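Probable outer membrane protein (Pseudomonas aeruginosa, PDB 3DWO) probably serves as an outer-membrane channel for the uptake of hydrophobic compounds such as long-chain fatty acids. Local coordinates at residues A[35-40]-A[149-154]; A[157-162]-A[217-222]; A[176-181]-A[197-202]. One frame throughout, in Å; residues are numbered along the deposited sequence.

Interaction 1 of 3, residues A[35-40]-A[149-154]; sequences AAMAFI and SLSFKV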
ATOM      1  N   ALA A  35       9.688  -0.136 -22.137  1.00 32.29           N
ATOM      2  CA  ALA A  35       9.677  -0.015 -23.592  1.00 33.18           C
ATOM      3  C   ALA A  35       9.754   1.441 -24.057  1.00 33.81           C
ATOM      4  O   ALA A  35      10.419   1.741 -25.046  1.00 34.11           O
ATOM      5  CB  ALA A  35       8.427  -0.683 -24.165  1.00 32.10           C
ATOM      6  N   ALA A  36       9.083   2.340 -23.339  1.00 33.27           N
ATOM      7  CA  ALA A  36       9.067   3.759 -23.694  1.00 34.35           C
ATOM      8  C   ALA A  36      10.458   4.377 -23.636  1.00 35.91           C
ATOM      9  O   ALA A  36      10.699   5.470 -24.156  1.00 36.47           O
ATOM     10  CB  ALA A  36       8.118   4.517 -22.769  1.00 32.93           C
ATOM     11  N   MET A  37      11.372   3.664 -23.000  1.00 36.61           N
ATOM     12  CA  MET A  37      12.747   4.110 -22.847  1.00 37.59           C
ATOM     13  C   MET A  37      13.439   4.185 -24.219  1.00 38.51           C
ATOM     14  O   MET A  37      14.389   4.947 -24.416  1.00 38.34           O
ATOM     15  CB  MET A  37      13.462   3.114 -21.937  1.00 36.98           C
ATOM     16  CG  MET A  37      14.468   3.701 -20.989  1.00 38.00           C
ATOM     17  SD  MET A  37      14.770   2.568 -19.617  1.00 32.89           S
ATOM     18  CE  MET A  37      15.028   1.014 -20.463  1.00 33.27           C
ATOM     19  N   ALA A  38      12.946   3.392 -25.163  1.00 39.10           N
ATOM     20  CA  ALA A  38      13.514   3.342 -26.504  1.00 40.33           C
ATOM     21  C   ALA A  38      13.322   4.642 -27.283  1.00 41.16           C
ATOM     22  O   ALA A  38      13.882   4.812 -28.362  1.00 39.57           O
ATOM     23  CB  ALA A  38      12.901   2.177 -27.276  1.00 39.15           C
ATOM     24  N   PHE A  39      12.538   5.561 -26.732  1.00 42.33           N
ATOM     25  CA  PHE A  39      12.285   6.824 -27.403  1.00 43.31           C
ATOM     26  C   PHE A  39      12.844   8.019 -26.650  1.00 44.39           C
ATOM     27  O   PHE A  39      12.543   9.165 -26.974  1.00 44.60           O
ATOM     28  CB  PHE A  39      10.784   6.972 -27.643  1.00 42.98           C
ATOM     29  CG  PHE A  39      10.234   5.929 -28.566  1.00 44.10           C
ATOM     30  CD1 PHE A  39      10.468   6.004 -29.938  1.00 45.15           C
ATOM     31  CD2 PHE A  39       9.545   4.831 -28.065  1.00 44.29           C
ATOM     32  CE1 PHE A  39      10.026   4.994 -30.797  1.00 45.32           C
ATOM     33  CE2 PHE A  39       9.100   3.817 -28.913  1.00 44.37           C
ATOM     34  CZ  PHE A  39       9.342   3.898 -30.282  1.00 45.08           C
ATOM     35  N   ILE A  40      13.660   7.739 -25.640  1.00 46.44           N
ATOM     36  CA  ILE A  40      14.301   8.791 -24.858  1.00 47.84           C
ATOM     37  C   ILE A  40      15.670   8.957 -25.497  1.00 50.26           C
ATOM     38  O   ILE A  40      16.527   8.080 -25.396  1.00 50.87           O
ATOM     39  CB  ILE A  40      14.429   8.388 -23.371  1.00 45.78           C
ATOM     40  CG1 ILE A  40      13.042   8.405 -22.723  1.00 44.92           C
ATOM     41  CG2 ILE A  40      15.377   9.332 -22.647  1.00 44.22           C
ATOM     42  CD1 ILE A  40      13.022   7.998 -21.271  1.00 43.45           C
ATOM     43  N   SER A 149      16.354  -2.201 -15.953  1.00 30.84           N
ATOM     44  CA  SER A 149      15.559  -2.563 -17.120  1.00 31.11           C
ATOM     45  C   SER A 149      16.268  -2.302 -18.434  1.00 31.97           C
ATOM     46  O   SER A 149      17.264  -1.576 -18.496  1.00 31.21           O
ATOM     47  CB  SER A 149      14.221  -1.820 -17.111  1.00 30.35           C
ATOM     48  OG  SER A 149      14.421  -0.422 -17.209  1.00 32.51           O
ATOM     49  N   LEU A 150      15.726  -2.892 -19.491  1.00 32.57           N
ATOM     50  CA  LEU A 150      16.302  -2.763 -20.815  1.00 33.43           C
ATOM     51  C   LEU A 150      15.193  -2.581 -21.843  1.00 33.16           C
ATOM     52  O   LEU A 150      14.135  -3.199 -21.732  1.00 32.37           O
ATOM     53  CB  LEU A 150      17.091  -4.033 -21.131  1.00 33.85           C
ATOM     54  CG  LEU A 150      18.329  -3.933 -22.014  1.00 36.97           C
ATOM     55  CD1 LEU A 150      19.357  -3.012 -21.354  1.00 35.63           C
ATOM     56  CD2 LEU A 150      18.910  -5.331 -22.218  1.00 36.52           C
ATOM     57  N   SER A 151      15.430  -1.733 -22.839  1.00 33.34           N
ATOM     58  CA  SER A 151      14.438  -1.524 -23.889  1.00 35.60           C
ATOM     59  C   SER A 151      15.059  -1.840 -25.244  1.00 37.22           C
ATOM     60  O   SER A 151      16.252  -1.624 -25.459  1.00 37.17           O
ATOM     61  CB  SER A 151      13.927  -0.084 -23.887  1.00 34.48           C
ATOM     62  OG  SER A 151      14.935   0.810 -24.307  1.00 33.68           O
ATOM     63  N   PHE A 152      14.244  -2.363 -26.151  1.00 38.96           N
ATOM     64  CA  PHE A 152      14.707  -2.700 -27.489  1.00 41.09           C
ATOM     65  C   PHE A 152      13.764  -2.128 -28.539  1.00 41.09           C
ATOM     66  O   PHE A 152      12.579  -2.455 -28.565  1.00 40.38           O
ATOM     67  CB  PHE A 152      14.805  -4.219 -27.653  1.00 41.08           C
ATOM     68  CG  PHE A 152      15.201  -4.654 -29.035  1.00 43.64           C
ATOM     69  CD1 PHE A 152      14.261  -5.196 -29.905  1.00 44.02           C
ATOM     70  CD2 PHE A 152      16.516  -4.513 -29.473  1.00 44.26           C
ATOM     71  CE1 PHE A 152      14.625  -5.594 -31.195  1.00 45.16           C
ATOM     72  CE2 PHE A 152      16.892  -4.906 -30.759  1.00 45.18           C
ATOM     73  CZ  PHE A 152      15.946  -5.447 -31.621  1.00 44.42           C
ATOM     74  N   LYS A 153      14.295  -1.266 -29.398  1.00 42.07           N
ATOM     75  CA  LYS A 153      13.492  -0.663 -30.448  1.00 44.00           C
ATOM     76  C   LYS A 153      13.388  -1.595 -31.655  1.00 45.79           C
ATOM     77  O   LYS A 153      14.394  -1.944 -32.271  1.00 47.09           O
ATOM     78  CB  LYS A 153      14.095   0.682 -30.865  1.00 43.59           C
ATOM     79  CG  LYS A 153      13.255   1.428 -31.885  1.00 44.24           C
ATOM     80  CD  LYS A 153      13.417   2.938 -31.776  1.00 43.74           C
ATOM     81  CE  LYS A 153      14.826   3.387 -32.106  1.00 43.78           C
ATOM     82  NZ  LYS A 153      14.951   4.870 -32.019  1.00 44.30           N
ATOM     83  N   VAL A 154      12.165  -2.008 -31.975  1.00 47.26           N
ATOM     84  CA  VAL A 154      11.914  -2.899 -33.103  1.00 48.70           C
ATOM     85  C   VAL A 154      11.764  -2.078 -34.380  1.00 50.42           C
ATOM     86  O   VAL A 154      12.355  -2.397 -35.409  1.00 50.61           O
ATOM     87  CB  VAL A 154      10.624  -3.715 -32.889  1.00 48.45           C
ATOM     88  CG1 VAL A 154      10.400  -4.655 -34.066  1.00 48.73           C
ATOM     89  CG2 VAL A 154      10.713  -4.493 -31.588  1.00 46.37           C
TER
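Met37 and Ala38 lie against two serines of strand 138-153, Ser149 and Ser151, through van der Waals contact alone, with no hydrogen bond passing between the two segments. Met37 runs out from the coiled turn with chi1 at -143°, well off the staggered anti position, and then folds at its last bond (chi3 48°). That fold turns the methyl group in toward the strand, so that CE of Met37 comes 3.6 Å from OG of Ser149 and 3.7 Å from the backbone N of Ser151. Higher up the same side chain, CB of Met37 rests 3.6 Å from OG of Ser151. This hydroxyl occupies the crowded position between its own backbone N and carbonyl carbon. It lies 3.4 Å from the N of Ala38, but the angle is too poor for a bond; that N-H goes instead to Ala35 O, 3.0 Å away within the turn. One step along, CB of Ala38 meets CB of Lys153 at 4.1 Å. The lysine leaves with CG anti to its backbone N (chi1 -176°) and bends at chi3, crossing the Phe39 ring obliquely with CD 4.1 Å from CE1. Further out, Ser149 OG is hydrogen-bonded to the carbonyl of Ala30, which ties the strand to helix 29-32. Met37 and Ser151 also share Ala111 on strand 110-125, while Phe39 reaches across to Val219 on strand 201-220. Leu150 and Phe152 point the other way, and a detergent molecule lies near Leu150. A short coiled piece of the N-terminal region resting on two serines and the stem of a lysine that face into the barrel is what the hatch of a FadL-type barrel looks like where it meets the wall.

Interaction 2 of 3, residues A[157-162]-A[217-222]; sequences NFSLGA and GAVWKP. With C8E ((hydroxyethyloxy)tri(ethyloxy)octane), chain H.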
ATOM      1  N   ASN A 157       8.194   2.845 -34.680  1.00 52.14           N
ATOM      2  CA  ASN A 157       6.809   2.925 -34.221  1.00 51.67           C
ATOM      3  C   ASN A 157       6.494   1.861 -33.172  1.00 49.21           C
ATOM      4  O   ASN A 157       5.364   1.775 -32.690  1.00 48.01           O
ATOM      5  CB  ASN A 157       5.850   2.738 -35.401  1.00 52.84           C
ATOM      6  CG  ASN A 157       6.249   3.551 -36.612  1.00 55.73           C
ATOM      7  OD1 ASN A 157       6.395   4.773 -36.534  1.00 57.45           O
ATOM      8  ND2 ASN A 157       6.432   2.876 -37.743  1.00 55.97           N
ATOM      9  N   PHE A 158       7.488   1.055 -32.817  1.00 46.37           N
ATOM     10  CA  PHE A 158       7.265  -0.008 -31.850  1.00 45.19           C
ATOM     11  C   PHE A 158       8.533  -0.430 -31.118  1.00 43.69           C
ATOM     12  O   PHE A 158       9.615  -0.489 -31.701  1.00 42.69           O
ATOM     13  CB  PHE A 158       6.665  -1.221 -32.560  1.00 45.63           C
ATOM     14  CG  PHE A 158       6.207  -2.298 -31.630  1.00 46.61           C
ATOM     15  CD1 PHE A 158       5.050  -2.137 -30.878  1.00 47.64           C
ATOM     16  CD2 PHE A 158       6.929  -3.477 -31.504  1.00 47.18           C
ATOM     17  CE1 PHE A 158       4.616  -3.138 -30.011  1.00 47.86           C
ATOM     18  CE2 PHE A 158       6.504  -4.484 -30.641  1.00 48.02           C
ATOM     19  CZ  PHE A 158       5.347  -4.314 -29.894  1.00 47.70           C
ATOM     20  N   SER A 159       8.386  -0.729 -29.835  1.00 41.86           N
ATOM     21  CA  SER A 159       9.510  -1.158 -29.015  1.00 40.04           C
ATOM     22  C   SER A 159       9.016  -2.046 -27.886  1.00 39.70           C
ATOM     23  O   SER A 159       7.828  -2.062 -27.564  1.00 39.64           O
ATOM     24  CB  SER A 159      10.244   0.051 -28.430  1.00 39.51           C
ATOM     25  OG  SER A 159       9.417   0.778 -27.538  1.00 39.13           O
ATOM     26  N   LEU A 160       9.943  -2.782 -27.288  1.00 38.85           N
ATOM     27  CA  LEU A 160       9.627  -3.675 -26.189  1.00 37.49           C
ATOM     28  C   LEU A 160      10.545  -3.344 -25.024  1.00 37.10           C
ATOM     29  O   LEU A 160      11.572  -2.684 -25.201  1.00 36.43           O
ATOM     30  CB  LEU A 160       9.824  -5.129 -26.624  1.00 37.97           C
ATOM     31  CG  LEU A 160       9.028  -5.537 -27.870  1.00 36.73           C
ATOM     32  CD1 LEU A 160       9.385  -6.955 -28.268  1.00 35.93           C
ATOM     33  CD2 LEU A 160       7.543  -5.419 -27.588  1.00 35.92           C
ATOM     34  N   GLY A 161      10.173  -3.798 -23.832  1.00 36.10           N
ATOM     35  CA  GLY A 161      10.985  -3.527 -22.661  1.00 34.59           C
ATOM     36  C   GLY A 161      10.823  -4.608 -21.619  1.00 34.33           C
ATOM     37  O   GLY A 161       9.782  -5.254 -21.546  1.00 33.91           O
ATOM     38  N   ALA A 162      11.858  -4.814 -20.814  1.00 33.03           N
ATOM     39  CA  ALA A 162      11.814  -5.826 -19.772  1.00 32.95           C
ATOM     40  C   ALA A 162      12.726  -5.404 -18.633  1.00 33.14           C
ATOM     41  O   ALA A 162      13.733  -4.731 -18.853  1.00 34.41           O
ATOM     42  CB  ALA A 162      12.259  -7.172 -20.331  1.00 31.91           C
ATOM     43  N   GLY A 217       7.035  -4.415 -21.010  1.00 33.09           N
ATOM     44  CA  GLY A 217       6.154  -3.461 -21.645  1.00 34.41           C
ATOM     45  C   GLY A 217       6.359  -3.340 -23.139  1.00 35.14           C
ATOM     46  O   GLY A 217       7.336  -3.837 -23.700  1.00 35.01           O
ATOM     47  N   ALA A 218       5.420  -2.665 -23.783  1.00 35.88           N
ATOM     48  CA  ALA A 218       5.472  -2.450 -25.216  1.00 35.71           C
ATOM     49  C   ALA A 218       4.911  -1.068 -25.503  1.00 36.14           C
ATOM     50  O   ALA A 218       3.987  -0.614 -24.830  1.00 35.35           O
ATOM     51  CB  ALA A 218       4.653  -3.513 -25.932  1.00 33.81           C
ATOM     52  N   VAL A 219       5.487  -0.396 -26.493  1.00 38.24           N
ATOM     53  CA  VAL A 219       5.033   0.930 -26.887  1.00 40.22           C
ATOM     54  C   VAL A 219       4.816   0.950 -28.392  1.00 43.36           C
ATOM     55  O   VAL A 219       5.598   0.375 -29.152  1.00 43.59           O
ATOM     56  CB  VAL A 219       6.059   2.019 -26.513  1.00 39.24           C
ATOM     57  CG1 VAL A 219       5.691   3.333 -27.180  1.00 37.07           C
ATOM     58  CG2 VAL A 219       6.097   2.195 -25.005  1.00 39.38           C
ATOM     59  N   TRP A 220       3.743   1.614 -28.808  1.00 45.66           N
ATOM     60  CA  TRP A 220       3.391   1.723 -30.214  1.00 47.87           C
ATOM     61  C   TRP A 220       3.024   3.164 -30.549  1.00 49.30           C
ATOM     62  O   TRP A 220       2.072   3.713 -29.991  1.00 49.03           O
ATOM     63  CB  TRP A 220       2.218   0.787 -30.517  1.00 48.54           C
ATOM     64  CG  TRP A 220       1.729   0.827 -31.931  1.00 51.06           C
ATOM     65  CD1 TRP A 220       2.492   0.847 -33.065  1.00 50.78           C
ATOM     66  CD2 TRP A 220       0.364   0.777 -32.368  1.00 51.48           C
ATOM     67  NE1 TRP A 220       1.688   0.806 -34.178  1.00 51.19           N
ATOM     68  CE2 TRP A 220       0.377   0.763 -33.781  1.00 51.55           C
ATOM     69  CE3 TRP A 220      -0.869   0.738 -31.703  1.00 51.40           C
ATOM     70  CZ2 TRP A 220      -0.798   0.711 -34.543  1.00 52.06           C
ATOM     71  CZ3 TRP A 220      -2.039   0.687 -32.463  1.00 52.03           C
ATOM     72  CH2 TRP A 220      -1.992   0.674 -33.868  1.00 52.49           C
ATOM     73  N   LYS A 221       3.795   3.777 -31.444  1.00 51.24           N
ATOM     74  CA  LYS A 221       3.542   5.154 -31.866  1.00 53.85           C
ATOM     75  C   LYS A 221       2.988   5.127 -33.287  1.00 55.02           C
ATOM     76  O   LYS A 221       3.738   5.194 -34.260  1.00 55.50           O
ATOM     77  CB  LYS A 221       4.831   5.976 -31.827  1.00 53.21           C
ATOM     78  CG  LYS A 221       5.538   5.949 -30.486  1.00 54.66           C
ATOM     79  CD  LYS A 221       6.672   6.965 -30.421  1.00 55.19           C
ATOM     80  CE  LYS A 221       6.154   8.377 -30.170  1.00 57.03           C
ATOM     81  NZ  LYS A 221       5.220   8.861 -31.233  1.00 58.08           N
ATOM     82  N   PRO A 222       1.660   5.023 -33.422  1.00 56.16           N
ATOM     83  CA  PRO A 222       1.005   4.978 -34.729  1.00 58.13           C
ATOM     84  C   PRO A 222       1.134   6.223 -35.595  1.00 60.40           C
ATOM     85  O   PRO A 222       1.457   6.120 -36.778  1.00 61.67           O
ATOM     86  CB  PRO A 222      -0.456   4.698 -34.376  1.00 57.53           C
ATOM     87  CG  PRO A 222      -0.369   3.987 -33.074  1.00 57.08           C
ATOM     88  CD  PRO A 222       0.681   4.781 -32.352  1.00 56.36           C
TER
HETATM   89  C2  C8E H 458      13.860 -11.008 -17.669  1.00 63.96           C
HETATM   90  C3  C8E H 458      13.906  -9.574 -17.395  1.00 63.93           C
HETATM   91  C4  C8E H 458      14.953  -9.017 -18.227  1.00 64.22           C
HETATM   92  C5  C8E H 458      15.652  -7.954 -17.471  1.00 63.43           C
HETATM   93  C6  C8E H 458      16.943  -7.692 -18.076  1.00 63.05           C
HETATM   94  C7  C8E H 458      17.119  -6.305 -17.685  1.00 63.06           C
HETATM   95  C8  C8E H 458      18.408  -6.172 -16.981  1.00 63.03           C
HETATM   96  O9  C8E H 458      18.670  -5.353 -15.862  1.00 64.76           O
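Both Phe158 (chi1 -171°) and Trp220 (chi1 178°) set CG anti to the backbone N, which swings each ring alongside its own carbonyl. The Phe158 ring crosses to the partner strand: its CD1 ends 3.1 Å from the carbonyl O of Val219, and its edge faces CB of Trp220. The indole of Trp220 leads away instead and meets the partner strand with CD1; Asn157 O lies at the edge of the indole, near its plane, 3.0 Å from that atom. Leu160 differs, with CG anti to the carbonyl carbon (chi1 -56°), and its CD2 reaches 3.8 Å from CB of Ala218. These four residues make two non-hydrogen-bonded pairs, Phe158 with Trp220 and Leu160 with Ala218, on one face of an antiparallel ladder. Ser159 with Val219 and Gly161 with Gly217 are the hydrogen-bonded pairs, and Ser159 and Val219 turn to the other face. This is neighbouring-strand pairing in the wall of a FadL-type transmembrane barrel: the ring-bearing face is the outer one, consistent with the aromatic belts found at the ends of such barrels, and the serine-valine face looks in at the hatch. Five backbone bonds zip the strands. The straightest runs from Val219 N to Ser159 O at 3.1 Å, while Gly161 N to Gly217 O, at 2.8 Å, is markedly bent. Asn157 O extends the ladder past the last pair by accepting from Lys221 N at 2.8 Å, the donor standing above the carbonyl plane. CG of Pro222 sits 3.2 Å above the indole plane, over its centre, and so covers one face of Trp220. Inward, Ser159 packs OG against CB of Val219 and hydrogen-bonds to the carbonyl of Ala35 in the hatch. At the far end, CB of Ala162 meets the alkyl chain of a detergent, 3.9 Å from C4.

Interaction 3 of 3, residues A[176-181]-A[197-202]; sequences NLDLYA and SNSSAL. With C8E ((hydroxyethyloxy)tri(ethyloxy)octane), chain C.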
ATOM      1  N   ASN A 176      -4.803  -6.510  19.874  1.00 18.81           N
ATOM      2  CA  ASN A 176      -5.072  -7.037  21.199  1.00 18.78           C
ATOM      3  C   ASN A 176      -5.663  -8.432  21.098  1.00 20.13           C
ATOM      4  O   ASN A 176      -6.457  -8.709  20.193  1.00 19.89           O
ATOM      5  CB  ASN A 176      -6.066  -6.155  21.942  1.00 18.75           C
ATOM      6  CG  ASN A 176      -6.380  -6.687  23.327  1.00 20.54           C
ATOM      7  OD1 ASN A 176      -5.500  -6.745  24.187  1.00 17.57           O
ATOM      8  ND2 ASN A 176      -7.635  -7.087  23.548  1.00 18.86           N
ATOM      9  N   LEU A 177      -5.272  -9.304  22.024  1.00 18.88           N
ATOM     10  CA  LEU A 177      -5.799 -10.659  22.075  1.00 20.01           C
ATOM     11  C   LEU A 177      -6.440 -10.811  23.445  1.00 21.37           C
ATOM     12  O   LEU A 177      -5.875 -10.399  24.461  1.00 19.57           O
ATOM     13  CB  LEU A 177      -4.699 -11.714  21.946  1.00 22.84           C
ATOM     14  CG  LEU A 177      -3.755 -11.758  20.748  1.00 28.07           C
ATOM     15  CD1 LEU A 177      -2.946 -13.054  20.845  1.00 28.90           C
ATOM     16  CD2 LEU A 177      -4.524 -11.704  19.426  1.00 30.72           C
ATOM     17  N   ASP A 178      -7.619 -11.417  23.460  1.00 20.79           N
ATOM     18  CA  ASP A 178      -8.378 -11.656  24.681  1.00 23.36           C
ATOM     19  C   ASP A 178      -8.546 -13.183  24.813  1.00 24.78           C
ATOM     20  O   ASP A 178      -9.525 -13.748  24.310  1.00 23.56           O
ATOM     21  CB  ASP A 178      -9.744 -10.976  24.534  1.00 23.63           C
ATOM     22  CG  ASP A 178     -10.577 -11.063  25.776  1.00 24.71           C
ATOM     23  OD1 ASP A 178     -10.310 -11.946  26.615  1.00 27.64           O
ATOM     24  OD2 ASP A 178     -11.516 -10.250  25.904  1.00 28.26           O
ATOM     25  N   LEU A 179      -7.596 -13.844  25.476  1.00 24.90           N
ATOM     26  CA  LEU A 179      -7.643 -15.305  25.637  1.00 26.83           C
ATOM     27  C   LEU A 179      -8.943 -15.882  26.208  1.00 25.59           C
ATOM     28  O   LEU A 179      -9.398 -16.937  25.763  1.00 26.24           O
ATOM     29  CB  LEU A 179      -6.472 -15.805  26.494  1.00 25.71           C
ATOM     30  CG  LEU A 179      -5.025 -15.588  26.046  1.00 28.26           C
ATOM     31  CD1 LEU A 179      -4.170 -16.698  26.639  1.00 27.96           C
ATOM     32  CD2 LEU A 179      -4.906 -15.606  24.540  1.00 27.28           C
ATOM     33  N   TYR A 180      -9.522 -15.227  27.207  1.00 25.41           N
ATOM     34  CA  TYR A 180     -10.769 -15.723  27.780  1.00 26.12           C
ATOM     35  C   TYR A 180     -11.890 -15.683  26.741  1.00 24.80           C
ATOM     36  O   TYR A 180     -12.703 -16.610  26.657  1.00 22.89           O
ATOM     37  CB  TYR A 180     -11.179 -14.894  28.997  1.00 29.67           C
ATOM     38  CG  TYR A 180     -10.650 -15.419  30.309  1.00 32.31           C
ATOM     39  CD1 TYR A 180     -10.914 -16.728  30.716  1.00 33.90           C
ATOM     40  CD2 TYR A 180      -9.888 -14.610  31.145  1.00 33.01           C
ATOM     41  CE1 TYR A 180     -10.432 -17.218  31.925  1.00 34.16           C
ATOM     42  CE2 TYR A 180      -9.398 -15.090  32.357  1.00 36.01           C
ATOM     43  CZ  TYR A 180      -9.673 -16.393  32.738  1.00 35.98           C
ATOM     44  OH  TYR A 180      -9.174 -16.872  33.923  1.00 39.31           O
ATOM     45  N   ALA A 181     -11.933 -14.605  25.959  1.00 22.21           N
ATOM     46  CA  ALA A 181     -12.952 -14.459  24.921  1.00 22.34           C
ATOM     47  C   ALA A 181     -12.747 -15.534  23.859  1.00 20.32           C
ATOM     48  O   ALA A 181     -13.705 -16.106  23.356  1.00 18.64           O
ATOM     49  CB  ALA A 181     -12.881 -13.069  24.288  1.00 19.45           C
ATOM     50  N   SER A 197     -12.454  -8.708  27.964  1.00 27.91           N
ATOM     51  CA  SER A 197     -11.516  -7.688  28.415  1.00 26.03           C
ATOM     52  C   SER A 197     -10.915  -7.837  29.812  1.00 25.88           C
ATOM     53  O   SER A 197     -10.474  -6.851  30.407  1.00 26.16           O
ATOM     54  CB  SER A 197     -12.163  -6.309  28.263  1.00 26.77           C
ATOM     55  OG  SER A 197     -12.434  -6.047  26.892  1.00 23.44           O
ATOM     56  N   ASN A 198     -10.904  -9.058  30.341  1.00 24.17           N
ATOM     57  CA  ASN A 198     -10.284  -9.309  31.636  1.00 23.02           C
ATOM     58  C   ASN A 198      -8.861  -9.712  31.299  1.00 23.62           C
ATOM     59  O   ASN A 198      -7.909  -9.175  31.859  1.00 24.91           O
ATOM     60  CB  ASN A 198     -10.992 -10.431  32.385  1.00 23.45           C
ATOM     61  CG  ASN A 198     -12.232  -9.949  33.089  1.00 22.15           C
ATOM     62  OD1 ASN A 198     -13.108  -9.343  32.476  1.00 25.51           O
ATOM     63  ND2 ASN A 198     -12.316 -10.206  34.382  1.00 22.09           N
ATOM     64  N   SER A 199      -8.720 -10.658  30.376  1.00 20.13           N
ATOM     65  CA  SER A 199      -7.401 -11.067  29.925  1.00 20.09           C
ATOM     66  C   SER A 199      -7.113 -10.163  28.724  1.00 21.00           C
ATOM     67  O   SER A 199      -8.027  -9.813  27.970  1.00 21.22           O
ATOM     68  CB  SER A 199      -7.402 -12.538  29.486  1.00 20.52           C
ATOM     69  OG  SER A 199      -8.345 -12.771  28.452  1.00 21.18           O
ATOM     70  N   SER A 200      -5.864  -9.746  28.565  1.00 19.72           N
ATOM     71  CA  SER A 200      -5.495  -8.898  27.438  1.00 22.72           C
ATOM     72  C   SER A 200      -3.987  -8.823  27.269  1.00 23.36           C
ATOM     73  O   SER A 200      -3.235  -8.608  28.235  1.00 22.43           O
ATOM     74  CB  SER A 200      -6.052  -7.478  27.591  1.00 24.77           C
ATOM     75  OG  SER A 200      -5.305  -6.735  28.530  1.00 30.99           O
ATOM     76  N   ALA A 201      -3.560  -9.002  26.028  1.00 21.42           N
ATOM     77  CA  ALA A 201      -2.153  -8.958  25.684  1.00 22.90           C
ATOM     78  C   ALA A 201      -2.047  -8.404  24.267  1.00 22.06           C
ATOM     79  O   ALA A 201      -2.912  -8.657  23.424  1.00 20.62           O
ATOM     80  CB  ALA A 201      -1.563 -10.354  25.752  1.00 21.00           C
ATOM     81  N   LEU A 202      -0.999  -7.630  24.014  1.00 20.94           N
ATOM     82  CA  LEU A 202      -0.802  -7.070  22.691  1.00 20.72           C
ATOM     83  C   LEU A 202       0.040  -8.023  21.858  1.00 23.32           C
ATOM     84  O   LEU A 202       1.203  -8.301  22.182  1.00 22.24           O
ATOM     85  CB  LEU A 202      -0.100  -5.717  22.774  1.00 21.29           C
ATOM     86  CG  LEU A 202       0.085  -5.017  21.420  1.00 21.63           C
ATOM     87  CD1 LEU A 202      -1.263  -4.507  20.930  1.00 21.31           C
ATOM     88  CD2 LEU A 202       1.069  -3.863  21.558  1.00 20.63           C
TER
HETATM   89  C1  C8E C 453      -3.581 -15.115  17.235  1.00 30.17           C
HETATM   90  C2  C8E C 453      -4.376 -16.232  17.718  1.00 28.94           C
HETATM   91  C3  C8E C 453      -4.556 -16.252  19.163  1.00 28.37           C
HETATM   92  C4  C8E C 453      -5.235 -17.495  19.491  1.00 27.65           C
HETATM   93  C5  C8E C 453      -5.629 -17.443  20.916  1.00 28.17           C
HETATM   94  C6  C8E C 453      -6.412 -18.604  21.254  1.00 28.91           C
HETATM   95  C7  C8E C 453      -6.455 -18.474  22.702  1.00 28.97           C
HETATM   96  C8  C8E C 453      -7.173 -19.640  23.231  1.00 30.19           C
HETATM   97  O9  C8E C 453      -7.523 -19.925  24.571  1.00 34.68           O
HETATM   98  C10 C8E C 453      -6.511 -20.051  25.550  1.00 33.99           C
HETATM   99  C11 C8E C 453      -7.240 -20.380  26.810  1.00 37.40           C
HETATM  100  O12 C8E C 453      -7.107 -19.347  27.793  1.00 42.54           O
HETATM  101  C13 C8E C 453      -7.977 -19.521  28.939  1.00 46.98           C
HETATM  102  C14 C8E C 453      -8.045 -18.613  30.202  1.00 52.83           C
HETATM  103  O15 C8E C 453      -7.456 -17.311  30.516  1.00 54.32           O
HETATM  104  C16 C8E C 453      -6.166 -17.475  31.128  1.00 54.57           C
HETATM  105  C17 C8E C 453      -6.178 -17.579  32.662  1.00 53.90           C
HETATM  106  O18 C8E C 453      -5.178 -18.305  33.410  1.00 53.07           O
HETATM  107  C19 C8E C 453      -5.541 -19.694  33.626  1.00 53.49           C
HETATM  108  C20 C8E C 453      -4.513 -20.812  34.031  1.00 53.75           C
HETATM  109  O21 C8E C 453      -4.868 -22.179  33.791  1.00 54.93           O
HETATM  110  O   HOH W   1     -11.382 -11.658  29.094  1.00 23.06           O
HETATM  111  O   HOH W   2     -10.866  -7.347  24.906  1.00 28.42           O
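Here two adjacent strands of the barrel part company at the end remote from the hatch contact, where the long loops lie (extracellular in FadL), in an antiparallel pairing that passes into a capped helix. Leu177 and Ala201 form the last hydrogen-bonded pair, Leu177 N donating to Ala201 O at 2.8 Å. Asp178 then takes the N-cap position of helix 179-184. With CG anti to its backbone N (chi1 -176°), it turns OD1 back to accept from Ala181 N, well above the carboxylate plane, while OD2 takes an almost straight bond (170°) from Ser197 N at 2.7 Å. A water links OD1 to the N of Asn198, so one carboxylate ties the helix start to the returning chain; these donors should favour its charged form. Ser199 OG accepts from Tyr180 N at 3.0 Å and lies 2.8 Å from Asp178 OD1. The segments flank the loop joining strands 158-177 and 201-220, and Leu179 leans on helix 253-259 of the next such loop. In FadL a groove between the equivalent loops binds detergent, and the molecule here is consistent with that: its ether O15 stands 3.2 Å above the Tyr180 ring, over the centre, and its alkyl chain passes CD2 of Leu179 at 3.7 Å.

In the fold
Interactions 1 and 2 are neighbours, their centres about 7 Å apart at one end of the barrel, and they are joined directly: Leu150 N probably bonds to Ala162 O where strands 138-153 and 158-177 pair. Interaction 3 belongs to the opposite end, about 56 and 57 Å from the other two between centres. It nonetheless uses the same two strands as interaction 2, so 158-177 and 201-220 are fastened near both ends, with 176-181/197-202 nested inside the loop that 157-162/217-222 closes. Interaction 1 comes earlier along the chain. One end thus seats the hatch against the wall, while the other starts a loop on which a detergent molecule lies.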